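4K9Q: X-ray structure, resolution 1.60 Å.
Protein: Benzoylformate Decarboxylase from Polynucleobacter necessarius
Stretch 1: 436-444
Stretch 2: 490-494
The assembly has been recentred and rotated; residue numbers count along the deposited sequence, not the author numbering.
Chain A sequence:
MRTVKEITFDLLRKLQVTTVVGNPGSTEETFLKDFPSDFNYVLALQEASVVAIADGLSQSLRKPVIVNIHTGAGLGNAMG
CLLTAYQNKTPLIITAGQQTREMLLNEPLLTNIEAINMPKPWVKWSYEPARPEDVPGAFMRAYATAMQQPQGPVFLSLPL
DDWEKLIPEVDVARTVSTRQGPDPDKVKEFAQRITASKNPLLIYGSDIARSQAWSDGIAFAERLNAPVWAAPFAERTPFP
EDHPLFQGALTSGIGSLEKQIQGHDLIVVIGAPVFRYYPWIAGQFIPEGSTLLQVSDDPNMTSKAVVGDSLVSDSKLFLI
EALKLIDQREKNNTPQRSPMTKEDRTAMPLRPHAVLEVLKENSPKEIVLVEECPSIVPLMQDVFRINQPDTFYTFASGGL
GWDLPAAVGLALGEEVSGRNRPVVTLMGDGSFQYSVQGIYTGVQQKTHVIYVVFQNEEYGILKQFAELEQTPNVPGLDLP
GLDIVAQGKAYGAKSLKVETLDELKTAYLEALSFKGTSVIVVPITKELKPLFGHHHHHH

Stretch 1, residues 436-444: VQGIYTGVQ
Stretch 2 490-494: AYGAK

This is an apolar packing contact in which the ring of Tyr 491, carried by an irregular segment, packs against the first residues of stretch 1 and the helical residues Ile 439 and Tyr 440, with no direct hydrogen bond between the two stretches and a single water linking them. The contact buries 355 Å², both sides summed, and Tyr 491 contributes 148 Å² of it.

The later part of stretch 1, up to Gln 444, is helix, and the helix continues beyond it. Two i to i+3 hydrogen bonds come first: Ile 439 N bonds to Val 436 O at 3.1 Å, and Tyr 440 N to Gln 437 O at 3.0 Å. Further on the hydrogen bonds are i to i+4: Val 443 N to Ile 439 O and Gln 444 N to Tyr 440 O are both 2.9 Å.

Stretch 2 passes the helix with Tyr 491 CA 4.8 Å from Tyr 440 CA and Ala 493 CA 6.0 Å from Val 443 CA. Tyr 491 has phi/psi of -106/6, Gly 492 90/10 and Ala 493 -79/152. The backbone is extended from Ala 493, and Lys 494, at -62/129, does not touch stretch 1.

Tyr 491 points toward stretch 1 with chi1 m (-67°) and chi2 -64°. Its ring reaches back to the start of stretch 1. Gln 437 CA sits over one face, 4.3 Å from the ring centroid and 27° off the normal, a CH-pi contact. Gln 437 CG is 3.5 Å from Tyr 491 OH, which is hydrogen-bonded elsewhere in the structure. Val 436 O lies 3.8 Å from Tyr 491 CE2. Tyr 440, with chi1 t, places its CB 3.7 Å from Tyr 491 CD1. Ile 439 (m, t) points toward stretch 2, and its CG2 touches both Tyr 491 CB at 3.8 Å and Ala 493 CB at 3.9 Å.

Val 443, chi1 t, packs against the backbone from Tyr 491 O to Ala 493 N, and against Ala 493 CB. Its CG2 is 3.4 Å from Tyr 491 O, 3.5 Å from Ala 493 N and 3.9 Å from Ala 493 CB. Its CG1 is 3.6 Å from Gly 492 O. Gly 492 suits this position for two reasons. An ideal CB would lie 3.3 Å from Val 443 CG1, which is tight. At these backbone angles it would also jam against the carbonyl O of Tyr 491.

Water 1 provides the polar link. It donates to Tyr 491 O at 2.8 Å and accepts from Gln 444 NE2 at 3.0 Å. Gln 444 has chi1 m, chi2 m and chi3 -44°. Its side chain starts sideways, but its end comes nearer to stretch 2, so the water can bridge the remaining gap.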

# COMPACT_ATOMS: atom_id res chain seq x y z
N VAL A 436 -0.65 -26.21 -16.64
CA VAL A 436 -0.55 -27.58 -17.11
C VAL A 436 0.13 -28.50 -16.08
O VAL A 436 -0.18 -29.69 -15.99
CB VAL A 436 0.18 -27.62 -18.49
CG1 VAL A 436 1.64 -27.24 -18.36
CG2 VAL A 436 0.01 -28.96 -19.15
N GLN A 437 1.02 -27.92 -15.26
CA GLN A 437 1.78 -28.72 -14.29
C GLN A 437 0.87 -29.39 -13.25
O GLN A 437 1.26 -30.37 -12.62
CB GLN A 437 2.83 -27.87 -13.56
CG GLN A 437 3.77 -27.13 -14.50
CD GLN A 437 3.33 -25.70 -14.74
OE1 GLN A 437 2.13 -25.43 -14.77
NE2 GLN A 437 4.28 -24.79 -14.90
N GLY A 438 -0.34 -28.84 -13.07
CA GLY A 438 -1.30 -29.39 -12.13
C GLY A 438 -1.59 -30.87 -12.37
O GLY A 438 -1.92 -31.60 -11.43
N ILE A 439 -1.48 -31.30 -13.62
CA ILE A 439 -1.72 -32.71 -13.96
C ILE A 439 -0.87 -33.64 -13.10
O ILE A 439 -1.34 -34.70 -12.65
CB ILE A 439 -1.42 -32.98 -15.45
CG1 ILE A 439 -2.35 -32.13 -16.33
CG2 ILE A 439 -1.59 -34.45 -15.78
CD1 ILE A 439 -2.01 -32.21 -17.81
N TYR A 440 0.37 -33.25 -12.85
CA TYR A 440 1.29 -34.05 -12.06
C TYR A 440 0.70 -34.39 -10.70
O TYR A 440 0.80 -35.52 -10.23
CB TYR A 440 2.61 -33.31 -11.88
CG TYR A 440 3.67 -34.12 -11.16
CD1 TYR A 440 4.25 -35.23 -11.76
CD2 TYR A 440 4.09 -33.77 -9.88
CE1 TYR A 440 5.23 -35.97 -11.11
CE2 TYR A 440 5.06 -34.50 -9.22
CZ TYR A 440 5.62 -35.60 -9.83
OH TYR A 440 6.59 -36.30 -9.14
N THR A 441 0.08 -33.41 -10.05
CA THR A 441 -0.48 -33.64 -8.72
C THR A 441 -1.64 -34.62 -8.81
O THR A 441 -1.78 -35.51 -7.97
CB THR A 441 -0.94 -32.32 -8.08
OG1 THR A 441 0.19 -31.45 -7.96
CG2 THR A 441 -1.51 -32.59 -6.68
N GLY A 442 -2.47 -34.47 -9.84
CA GLY A 442 -3.54 -35.42 -10.09
C GLY A 442 -3.01 -36.84 -10.20
O GLY A 442 -3.52 -37.76 -9.58
N VAL A 443 -1.97 -37.02 -11.01
CA VAL A 443 -1.39 -38.35 -11.21
C VAL A 443 -0.78 -38.90 -9.91
O VAL A 443 -1.06 -40.04 -9.51
CB VAL A 443 -0.36 -38.34 -12.34
CG1 VAL A 443 0.31 -39.69 -12.45
CG2 VAL A 443 -1.05 -37.99 -13.66
N GLN A 444 0.02 -38.08 -9.24
CA GLN A 444 0.73 -38.53 -8.05
C GLN A 444 -0.22 -38.84 -6.89
O GLN A 444 0.04 -39.76 -6.11
CB GLN A 444 1.78 -37.49 -7.62
CG GLN A 444 2.95 -37.39 -8.57
CD GLN A 444 3.74 -38.68 -8.64
OE1 GLN A 444 4.03 -39.30 -7.62
NE2 GLN A 444 4.09 -39.09 -9.85
N ALA A 490 3.73 -36.41 -20.31
CA ALA A 490 4.82 -35.77 -19.58
C ALA A 490 4.64 -35.88 -18.06
O ALA A 490 5.61 -36.03 -17.32
CB ALA A 490 4.93 -34.30 -19.99
N TYR A 491 3.39 -35.81 -17.61
CA TYR A 491 3.11 -35.81 -16.18
C TYR A 491 2.53 -37.13 -15.69
O TYR A 491 2.12 -37.25 -14.53
CB TYR A 491 2.19 -34.65 -15.81
CG TYR A 491 2.87 -33.33 -16.01
CD1 TYR A 491 3.98 -32.99 -15.25
CD2 TYR A 491 2.44 -32.44 -16.98
CE1 TYR A 491 4.64 -31.80 -15.42
CE2 TYR A 491 3.09 -31.22 -17.16
CZ TYR A 491 4.18 -30.92 -16.38
OH TYR A 491 4.84 -29.72 -16.55
N GLY A 492 2.49 -38.12 -16.58
CA GLY A 492 2.12 -39.48 -16.22
C GLY A 492 0.64 -39.83 -16.33
O GLY A 492 0.22 -40.90 -15.87
N ALA A 493 -0.15 -38.95 -16.93
CA ALA A 493 -1.58 -39.22 -17.10
C ALA A 493 -1.84 -40.17 -18.27
O ALA A 493 -1.05 -40.23 -19.22
CB ALA A 493 -2.35 -37.91 -17.31
N LYS A 494 -2.94 -40.92 -18.19
CA LYS A 494 -3.46 -41.62 -19.35
C LYS A 494 -3.81 -40.52 -20.34
O LYS A 494 -4.49 -39.56 -19.98
CB LYS A 494 -4.71 -42.42 -18.99
CG LYS A 494 -4.45 -43.61 -18.11
CD LYS A 494 -3.51 -44.60 -18.78
CE LYS A 494 -3.41 -45.88 -17.97
NZ LYS A 494 -4.75 -46.54 -17.83
O HOH W 1 3.73 -38.77 -12.79